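Long-range contacts in cellulose 1,4-beta-cellobiosidase (Thermobifida fusca, PDB 4JJJ), which probably cleaves cellulose chains to release cellobiose, this chain being the family 48 glycoside hydrolase part of a longer cellulase: residues Thr93-Ala103 against Ser311-Ser319; Gln327-Gln337 against Trp352-Leu363. The protein carries 1 engineered substitution. All blocks are in the same frame, centred on the assembly; numbering follows the deposited sequence.

Contact 1. Residues Thr93-Ala103 against Ser311-Ser319; sequences TNSAYNPNSPA and SAWAWRIGS. With BGC (beta-D-glucopyranose), chain D; BGC (beta-D-glucopyranose), chain B; BGC (beta-D-glucopyranose), chain C; BGC (beta-D-glucopyranose), chain E.
N94 OD1 accepts two hydrogen bonds, from R316 NH2 at 3.2 Å and from a water that also donates to W315 O and accepts from R316 NE. NH2 stands above the amide's carbonyl plane, and N94 ND2 bonds Q91 OE1. Loop 93-103 packs here along strand 314-317, an outermost strand of a four-stranded antiparallel sheet. With W313 just before it, this strand lines the glycan pocket of the GH48 domain through W315 and I317. R316 reaches N94 with its chain extended from CG to NE. This lays the guanidinium flat on the Y97 ring, planes 8° apart, with R316 CD over the same face, 3.8 Å from the ring centroid. Y265 binds R316 NH1, and D128 holds Y97 OH. On the other side of the strand, W313 and W315 turn their ring faces to linked glucose units. W315 CD1 lies 3.6 Å from O4 of the chain D glucose. A leucine here removes the indole, and the chain D glucose would probably lose the flat face it lies against. P102 O receives R316 N at 3.0 Å. Next to it, A103 CB meets I317 CG2 at 3.9 Å.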
# COMPACT_ATOMS: atom_id res chain seq x y z
N THR A 93 -9.94 -1.58 23.27
CA THR A 93 -11.37 -1.38 23.59
C THR A 93 -12.31 -1.76 22.42
O THR A 93 -13.36 -1.17 22.28
CB THR A 93 -11.59 0.05 24.05
OG1 THR A 93 -11.08 0.98 23.10
CG2 THR A 93 -10.96 0.30 25.37
N ASN A 94 -12.00 -2.79 21.66
CA ASN A 94 -12.92 -3.24 20.63
C ASN A 94 -14.25 -3.78 21.22
O ASN A 94 -15.24 -3.86 20.52
CB ASN A 94 -12.31 -4.32 19.74
CG ASN A 94 -11.24 -3.78 18.81
OD1 ASN A 94 -11.55 -3.14 17.79
ND2 ASN A 94 -10.02 -4.11 19.10
N SER A 95 -14.29 -4.12 22.49
CA SER A 95 -15.60 -4.62 23.06
C SER A 95 -16.69 -3.61 23.01
O SER A 95 -17.89 -3.98 23.08
CB SER A 95 -15.44 -5.10 24.52
OG SER A 95 -15.16 -3.99 25.36
N ALA A 96 -16.33 -2.36 22.96
CA ALA A 96 -17.29 -1.27 22.84
C ALA A 96 -17.87 -1.09 21.45
O ALA A 96 -18.78 -0.29 21.29
CB ALA A 96 -16.69 0.04 23.29
N TYR A 97 -17.28 -1.78 20.46
CA TYR A 97 -17.71 -1.58 19.10
C TYR A 97 -19.13 -2.11 18.96
O TYR A 97 -19.47 -3.18 19.55
CB TYR A 97 -16.76 -2.33 18.16
CG TYR A 97 -17.13 -2.20 16.74
CD1 TYR A 97 -17.20 -0.96 16.16
CD2 TYR A 97 -17.51 -3.29 16.03
CE1 TYR A 97 -17.59 -0.80 14.82
CE2 TYR A 97 -17.88 -3.21 14.71
CZ TYR A 97 -17.90 -1.97 14.08
OH TYR A 97 -18.26 -1.79 12.72
N ASN A 98 -19.92 -1.38 18.19
CA ASN A 98 -21.29 -1.77 17.83
C ASN A 98 -21.44 -1.90 16.31
O ASN A 98 -21.52 -0.89 15.59
CB ASN A 98 -22.27 -0.70 18.33
CG ASN A 98 -23.71 -1.03 17.97
OD1 ASN A 98 -24.03 -2.12 17.46
ND2 ASN A 98 -24.63 -0.09 18.34
N PRO A 99 -21.49 -3.13 15.81
CA PRO A 99 -21.51 -3.25 14.35
C PRO A 99 -22.77 -2.70 13.69
O PRO A 99 -22.78 -2.39 12.51
CB PRO A 99 -21.41 -4.76 14.10
CG PRO A 99 -21.20 -5.35 15.38
CD PRO A 99 -21.42 -4.41 16.49
N ASN A 100 -23.85 -2.56 14.47
CA ASN A 100 -25.01 -1.88 13.97
C ASN A 100 -24.89 -0.36 13.86
O ASN A 100 -25.69 0.29 13.20
CB ASN A 100 -26.24 -2.20 14.85
CG ASN A 100 -26.71 -3.63 14.72
OD1 ASN A 100 -26.18 -4.51 14.02
ND2 ASN A 100 -27.78 -3.89 15.44
N SER A 101 -23.87 0.21 14.48
CA SER A 101 -23.58 1.62 14.34
C SER A 101 -22.04 1.76 14.31
O SER A 101 -21.34 2.00 15.31
CB SER A 101 -24.17 2.40 15.52
OG SER A 101 -24.11 3.77 15.25
N PRO A 102 -21.50 1.46 13.13
CA PRO A 102 -20.04 1.35 13.03
C PRO A 102 -19.22 2.54 13.20
O PRO A 102 -18.07 2.42 13.67
CB PRO A 102 -19.82 0.76 11.62
CG PRO A 102 -21.13 0.32 11.12
CD PRO A 102 -22.19 1.10 11.88
N ALA A 103 -19.75 3.71 12.85
CA ALA A 103 -18.99 4.93 12.78
C ALA A 103 -19.97 6.06 12.61
O ALA A 103 -21.10 5.85 12.16
CB ALA A 103 -18.00 4.89 11.62
N SER A 311 -16.54 4.54 30.01
CA SER A 311 -17.63 4.44 29.00
C SER A 311 -17.11 4.40 27.48
O SER A 311 -17.30 5.35 26.68
CB SER A 311 -18.64 5.60 29.20
OG SER A 311 -19.50 5.76 28.06
N ALA A 312 -16.48 3.27 27.16
CA ALA A 312 -15.72 3.05 25.91
C ALA A 312 -16.63 3.22 24.69
O ALA A 312 -17.84 3.00 24.78
CB ALA A 312 -15.03 1.65 25.92
N TRP A 313 -16.07 3.71 23.56
CA TRP A 313 -16.77 3.72 22.24
C TRP A 313 -15.67 3.19 21.22
O TRP A 313 -14.53 3.18 21.55
CB TRP A 313 -17.29 5.03 21.76
CG TRP A 313 -16.40 6.24 21.93
CD1 TRP A 313 -16.48 7.14 22.97
CD2 TRP A 313 -15.36 6.73 21.05
NE1 TRP A 313 -15.56 8.16 22.79
CE2 TRP A 313 -14.85 7.93 21.64
CE3 TRP A 313 -14.80 6.28 19.85
CZ2 TRP A 313 -13.84 8.67 21.07
CZ3 TRP A 313 -13.81 7.04 19.26
CH2 TRP A 313 -13.31 8.21 19.89
N ALA A 314 -16.10 2.73 20.06
CA ALA A 314 -15.16 2.17 19.08
C ALA A 314 -15.84 2.26 17.75
O ALA A 314 -17.10 2.48 17.65
CB ALA A 314 -14.75 0.73 19.39
N TRP A 315 -15.04 2.26 16.67
CA TRP A 315 -15.59 2.42 15.37
C TRP A 315 -14.68 1.64 14.34
O TRP A 315 -13.53 1.23 14.63
CB TRP A 315 -15.60 3.86 14.93
CG TRP A 315 -14.30 4.51 15.06
CD1 TRP A 315 -13.81 5.12 16.19
CD2 TRP A 315 -13.26 4.58 14.08
NE1 TRP A 315 -12.51 5.57 15.98
CE2 TRP A 315 -12.18 5.32 14.65
CE3 TRP A 315 -13.14 4.16 12.75
CZ2 TRP A 315 -10.98 5.55 13.98
CZ3 TRP A 315 -11.96 4.42 12.06
CH2 TRP A 315 -10.86 5.11 12.68
N ARG A 316 -15.29 1.42 13.16
CA ARG A 316 -14.62 0.76 12.00
C ARG A 316 -15.16 1.37 10.75
O ARG A 316 -16.39 1.71 10.65
CB ARG A 316 -14.88 -0.74 11.95
CG ARG A 316 -14.33 -1.47 13.17
CD ARG A 316 -14.55 -2.96 13.17
NE ARG A 316 -14.06 -3.46 14.45
CZ ARG A 316 -14.09 -4.71 14.88
NH1 ARG A 316 -14.57 -5.71 14.15
NH2 ARG A 316 -13.60 -4.98 16.08
N ILE A 317 -14.27 1.48 9.73
CA ILE A 317 -14.64 1.95 8.40
C ILE A 317 -13.99 1.05 7.39
O ILE A 317 -12.87 0.59 7.64
CB ILE A 317 -14.33 3.41 8.12
CG1 ILE A 317 -12.79 3.71 8.29
CG2 ILE A 317 -15.14 4.36 9.08
CD1 ILE A 317 -12.35 5.17 8.19
N GLY A 318 -14.65 0.84 6.25
CA GLY A 318 -14.02 0.36 5.01
C GLY A 318 -13.46 1.52 4.31
O GLY A 318 -13.05 2.50 4.88
N SER A 319 -13.43 1.45 2.96
CA SER A 319 -13.12 2.60 2.15
C SER A 319 -13.79 2.47 0.81
O SER A 319 -13.96 1.35 0.33
CB SER A 319 -11.66 3.00 2.13
OG SER A 319 -11.01 2.34 1.11
C2 BGC D . -11.65 9.76 12.67
C3 BGC D . -12.47 9.20 13.84
C4 BGC D . -13.89 8.81 13.35
C5 BGC D . -13.76 7.87 12.15
C6 BGC D . -15.15 7.57 11.50
C1 BGC D . -11.60 8.71 11.57
O2 BGC D . -10.35 9.99 13.17
O3 BGC D . -12.55 10.24 14.84
O4 BGC D . -14.58 8.08 14.35
O5 BGC D . -12.96 8.51 11.15
O6 BGC D . -15.74 8.73 10.92
C2 BGC B . -16.40 7.81 15.80
C3 BGC B . -17.37 8.49 16.79
C4 BGC B . -16.59 9.37 17.77
C5 BGC B . -15.62 10.32 17.01
C6 BGC B . -14.76 11.31 17.81
C1 BGC B . -15.50 8.84 15.17
O2 BGC B . -17.19 7.14 14.88
O3 BGC B . -18.08 7.47 17.56
O4 BGC B . -17.56 10.36 18.34
O5 BGC B . -14.72 9.46 16.23
O6 BGC B . -14.60 12.60 17.22
C2 BGC C . -10.12 8.27 7.05
C3 BGC C . -10.85 8.94 8.20
C4 BGC C . -10.43 8.39 9.55
C5 BGC C . -8.93 8.34 9.69
C6 BGC C . -8.41 7.64 10.89
C1 BGC C . -8.60 8.31 7.33
O2 BGC C . -10.43 8.84 5.78
O3 BGC C . -12.28 8.79 8.03
O4 BGC C . -10.97 9.34 10.53
O5 BGC C . -8.33 7.64 8.55
O6 BGC C . -7.00 7.74 10.99
C2 BGC E . -18.42 11.30 20.25
C3 BGC E . -19.14 11.08 21.59
C4 BGC E . -20.08 9.87 21.47
C5 BGC E . -19.32 8.64 20.95
C6 BGC E . -20.20 7.39 21.00
C1 BGC E . -17.89 9.96 19.65
O2 BGC E . -17.38 12.24 20.52
O3 BGC E . -19.87 12.33 21.90
O4 BGC E . -20.71 9.66 22.75
O5 BGC E . -18.99 8.99 19.54
O6 BGC E . -21.02 7.65 19.89
O HOH W 1 -13.22 -1.29 16.32
O HOH W 2 -19.13 2.07 20.19
O HOH W 3 -19.57 1.42 17.17

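Contact 2. Residues Gln327-Gln337 against Trp352-Leu363; sequences QNVLAAYALSQ and WATSFDRQLEFL. With ZN (zinc ion), chain T.
A332 CB rests on F356 CA at 3.6 Å, in the tight middle of an antiparallel helix pair. The axes of helix 329-337 and of segment 352-363 of helix 348-365 come within 8.2 Å, at 152° between their directions. The close approach is consistent with the small residues A332, S336 and A353 there. S336 CB is 3.5 Å from A353 N. S336 OG bonds back to A332 O, which also takes S336 N from the opposite face of its plane. The packing is knobs-into-holes. F356 enters a hole formed by V329, A332, Y333 and S336, and V329 enters one formed by F356, Q359, L360 and L363. F356 has its CG anti to the backbone N (chi1 177°), which brings Y333 CB over the ring face; the two rings meet obliquely. L335 CD1 stands over the six-membered ring of W352, 3.4 Å from its centroid, while W352 NE1 bonds G260 O.

At the other end, Q359 OE1 accepts N328 N at 2.8 Å. This bond and NE2 donating to S355 OG, in the amide plane, fix the rotation of the Q359 amide. N328 is the N-cap of its helix, its OD1 accepting A331 N.

The looser edge lies at exposed Q337, whose NE2 comes 3.9 Å from F356 CE2, and at partly exposed A353. D357 and E361, which do not touch helix 329-337, bind a zinc ion through OD1 and OE2, with a water as a further ligand.

Helices 223-242 and 416-432 cover helix 329-337 through L330 and N328, helix 435-450 brings R436 against F356 and L360, and F362 meets the ring of F395 on strand 394-395.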
# COMPACT_ATOMS: atom_id res chain seq x y z
N GLN A 327 -5.14 -4.33 -6.63
CA GLN A 327 -5.87 -5.57 -6.74
C GLN A 327 -4.94 -6.76 -6.77
O GLN A 327 -3.81 -6.63 -7.27
CB GLN A 327 -6.81 -5.60 -7.96
CG GLN A 327 -7.70 -4.33 -8.10
CD GLN A 327 -8.45 -4.02 -6.79
OE1 GLN A 327 -8.24 -2.89 -6.23
NE2 GLN A 327 -9.11 -4.91 -6.25
N ASN A 328 -5.43 -7.89 -6.31
CA ASN A 328 -4.56 -9.04 -6.19
C ASN A 328 -5.36 -10.27 -6.49
O ASN A 328 -5.88 -10.94 -5.60
CB ASN A 328 -3.91 -9.11 -4.81
CG ASN A 328 -2.71 -10.00 -4.80
OD1 ASN A 328 -2.70 -11.05 -5.43
ND2 ASN A 328 -1.64 -9.56 -4.10
N VAL A 329 -5.38 -10.55 -7.79
CA VAL A 329 -6.21 -11.65 -8.24
C VAL A 329 -5.60 -12.99 -7.79
O VAL A 329 -6.33 -14.01 -7.73
CB VAL A 329 -6.41 -11.59 -9.73
CG1 VAL A 329 -7.25 -10.35 -10.05
CG2 VAL A 329 -5.15 -11.75 -10.55
N LEU A 330 -4.31 -13.01 -7.53
CA LEU A 330 -3.66 -14.24 -7.05
C LEU A 330 -4.04 -14.50 -5.62
O LEU A 330 -4.47 -15.63 -5.32
CB LEU A 330 -2.12 -14.09 -7.23
CG LEU A 330 -1.20 -15.27 -6.98
CD1 LEU A 330 -1.29 -15.77 -5.53
CD2 LEU A 330 -1.50 -16.43 -7.94
N ALA A 331 -3.98 -13.52 -4.76
CA ALA A 331 -4.49 -13.64 -3.40
C ALA A 331 -5.98 -14.03 -3.39
O ALA A 331 -6.37 -14.85 -2.54
CB ALA A 331 -4.23 -12.40 -2.61
N ALA A 332 -6.78 -13.42 -4.27
CA ALA A 332 -8.23 -13.72 -4.31
C ALA A 332 -8.51 -15.16 -4.74
O ALA A 332 -9.35 -15.85 -4.14
CB ALA A 332 -8.98 -12.73 -5.14
N TYR A 333 -7.70 -15.62 -5.70
CA TYR A 333 -7.80 -17.02 -6.15
C TYR A 333 -7.44 -17.88 -4.96
O TYR A 333 -8.15 -18.90 -4.70
CB TYR A 333 -6.75 -17.23 -7.28
CG TYR A 333 -6.48 -18.71 -7.50
CD1 TYR A 333 -7.38 -19.44 -8.19
CD2 TYR A 333 -5.32 -19.26 -7.10
CE1 TYR A 333 -7.11 -20.80 -8.46
CE2 TYR A 333 -5.09 -20.61 -7.28
CZ TYR A 333 -6.01 -21.31 -7.94
OH TYR A 333 -5.75 -22.69 -8.20
N ALA A 334 -6.35 -17.60 -4.26
CA ALA A 334 -5.88 -18.44 -3.13
C ALA A 334 -6.94 -18.52 -2.06
O ALA A 334 -7.24 -19.65 -1.55
CB ALA A 334 -4.54 -17.99 -2.55
N LEU A 335 -7.42 -17.39 -1.64
CA LEU A 335 -8.39 -17.32 -0.50
C LEU A 335 -9.72 -17.99 -0.86
O LEU A 335 -10.40 -18.53 0.03
CB LEU A 335 -8.60 -15.91 -0.01
CG LEU A 335 -7.42 -15.27 0.69
CD1 LEU A 335 -7.60 -13.75 0.68
CD2 LEU A 335 -7.27 -15.80 2.14
N SER A 336 -10.09 -17.92 -2.10
CA SER A 336 -11.36 -18.53 -2.58
C SER A 336 -11.24 -20.01 -2.94
O SER A 336 -12.20 -20.76 -2.71
CB SER A 336 -12.00 -17.74 -3.71
OG SER A 336 -11.25 -17.68 -4.88
N GLN A 337 -10.09 -20.46 -3.43
CA GLN A 337 -9.98 -21.81 -4.00
C GLN A 337 -8.92 -22.78 -3.49
O GLN A 337 -8.96 -23.96 -3.87
CB GLN A 337 -9.74 -21.71 -5.49
CG GLN A 337 -10.95 -21.22 -6.21
CD GLN A 337 -10.90 -21.47 -7.74
OE1 GLN A 337 -10.40 -22.51 -8.22
NE2 GLN A 337 -11.37 -20.52 -8.49
N TRP A 352 -14.57 -13.88 -0.94
CA TRP A 352 -13.32 -13.88 -1.76
C TRP A 352 -13.58 -14.44 -3.14
O TRP A 352 -12.98 -13.99 -4.09
CB TRP A 352 -12.20 -14.58 -1.03
CG TRP A 352 -11.53 -13.62 -0.07
CD1 TRP A 352 -11.68 -13.56 1.30
CD2 TRP A 352 -10.72 -12.55 -0.42
NE1 TRP A 352 -10.92 -12.53 1.81
CE2 TRP A 352 -10.30 -11.92 0.76
CE3 TRP A 352 -10.23 -12.07 -1.65
CZ2 TRP A 352 -9.44 -10.85 0.73
CZ3 TRP A 352 -9.33 -11.04 -1.65
CH2 TRP A 352 -8.95 -10.42 -0.47
N ALA A 353 -14.54 -15.42 -3.28
CA ALA A 353 -14.85 -15.90 -4.64
C ALA A 353 -15.55 -14.78 -5.46
O ALA A 353 -15.22 -14.53 -6.65
CB ALA A 353 -15.70 -17.12 -4.58
N THR A 354 -16.40 -14.02 -4.78
CA THR A 354 -17.04 -12.86 -5.45
C THR A 354 -15.98 -11.82 -5.81
O THR A 354 -15.98 -11.33 -6.92
CB THR A 354 -18.11 -12.28 -4.55
OG1 THR A 354 -19.06 -13.29 -4.24
CG2 THR A 354 -18.77 -11.14 -5.19
N SER A 355 -15.12 -11.56 -4.89
CA SER A 355 -14.00 -10.58 -5.13
C SER A 355 -13.04 -11.00 -6.27
O SER A 355 -12.62 -10.17 -7.05
CB SER A 355 -13.19 -10.31 -3.85
OG SER A 355 -12.25 -9.25 -4.02
N PHE A 356 -12.68 -12.30 -6.32
CA PHE A 356 -11.83 -12.81 -7.39
C PHE A 356 -12.41 -12.41 -8.75
O PHE A 356 -11.73 -11.85 -9.63
CB PHE A 356 -11.66 -14.30 -7.21
CG PHE A 356 -10.86 -15.01 -8.27
CD1 PHE A 356 -9.66 -14.52 -8.71
CD2 PHE A 356 -11.26 -16.22 -8.81
CE1 PHE A 356 -8.90 -15.17 -9.66
CE2 PHE A 356 -10.53 -16.91 -9.73
CZ PHE A 356 -9.33 -16.38 -10.18
N ASP A 357 -13.67 -12.77 -8.95
CA ASP A 357 -14.40 -12.43 -10.17
C ASP A 357 -14.48 -10.91 -10.39
O ASP A 357 -14.13 -10.41 -11.49
CB ASP A 357 -15.80 -13.02 -10.11
CG ASP A 357 -16.73 -12.51 -11.20
OD1 ASP A 357 -16.31 -12.68 -12.35
OD2 ASP A 357 -17.80 -11.88 -10.85
N ARG A 358 -14.93 -10.18 -9.36
CA ARG A 358 -15.13 -8.77 -9.47
C ARG A 358 -13.79 -8.00 -9.82
O ARG A 358 -13.76 -7.09 -10.65
CB ARG A 358 -15.69 -8.16 -8.21
CG ARG A 358 -16.25 -6.75 -8.38
CD ARG A 358 -17.52 -6.69 -9.19
NE ARG A 358 -18.65 -7.43 -8.68
CZ ARG A 358 -19.50 -6.90 -7.77
NH1 ARG A 358 -19.33 -5.73 -7.23
NH2 ARG A 358 -20.56 -7.57 -7.39
N GLN A 359 -12.70 -8.46 -9.20
CA GLN A 359 -11.42 -7.80 -9.44
C GLN A 359 -11.01 -8.01 -10.90
O GLN A 359 -10.53 -7.07 -11.54
CB GLN A 359 -10.35 -8.36 -8.52
CG GLN A 359 -10.49 -7.95 -7.05
CD GLN A 359 -9.29 -8.37 -6.22
OE1 GLN A 359 -8.14 -8.34 -6.63
NE2 GLN A 359 -9.62 -8.90 -5.05
N LEU A 360 -11.18 -9.21 -11.48
CA LEU A 360 -10.84 -9.39 -12.85
C LEU A 360 -11.71 -8.57 -13.77
O LEU A 360 -11.17 -8.03 -14.78
CB LEU A 360 -10.92 -10.88 -13.24
CG LEU A 360 -9.72 -11.71 -12.69
CD1 LEU A 360 -10.14 -13.20 -12.66
CD2 LEU A 360 -8.50 -11.43 -13.56
N GLU A 361 -12.99 -8.45 -13.51
CA GLU A 361 -13.86 -7.57 -14.35
C GLU A 361 -13.43 -6.10 -14.27
O GLU A 361 -13.29 -5.48 -15.30
CB GLU A 361 -15.28 -7.65 -13.86
CG GLU A 361 -15.93 -8.96 -14.17
CD GLU A 361 -17.44 -8.94 -13.95
OE1 GLU A 361 -18.07 -7.89 -13.92
OE2 GLU A 361 -18.07 -10.03 -13.71
N PHE A 362 -13.10 -5.65 -13.05
CA PHE A 362 -12.61 -4.28 -12.81
C PHE A 362 -11.35 -3.96 -13.58
O PHE A 362 -11.28 -2.97 -14.29
CB PHE A 362 -12.33 -4.15 -11.31
CG PHE A 362 -11.85 -2.85 -10.81
CD1 PHE A 362 -12.63 -1.73 -10.79
CD2 PHE A 362 -10.63 -2.79 -10.11
CE1 PHE A 362 -12.21 -0.56 -10.19
CE2 PHE A 362 -10.23 -1.59 -9.52
CZ PHE A 362 -11.00 -0.49 -9.54
N LEU A 363 -10.35 -4.87 -13.55
CA LEU A 363 -9.14 -4.66 -14.23
C LEU A 363 -9.30 -4.59 -15.77
O LEU A 363 -8.68 -3.84 -16.48
CB LEU A 363 -8.16 -5.73 -13.82
CG LEU A 363 -7.67 -5.76 -12.39
CD1 LEU A 363 -6.72 -6.92 -12.16
CD2 LEU A 363 -7.01 -4.42 -11.97
ZN ZN T . -17.57 -11.95 -13.72
O HOH W 4 -19.38 -12.92 -13.71

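Overall arrangement
Both contacts belong to the one family 48 domain, but they share no elements. Their centres are 28 Å apart and their nearest atoms about 9 Å, so they do not touch. Contact 2 is the buried one, a helix pair in the (α/α)6 fold held mostly by apolar packing. Its side chain at N328 comes about 6 Å from that of N224, the engineered residue at the predicted nucleophile position. Contact 1 is partly buried and lies farther from the chain centre. It joins a loop to a strand through waters, an arginine-tyrosine stack, one backbone bond and an arginine-asparagine bond. Bound groups differ too: glucose units lie against the strand of contact 1, whereas contact 2 carries a zinc ion on its outer side.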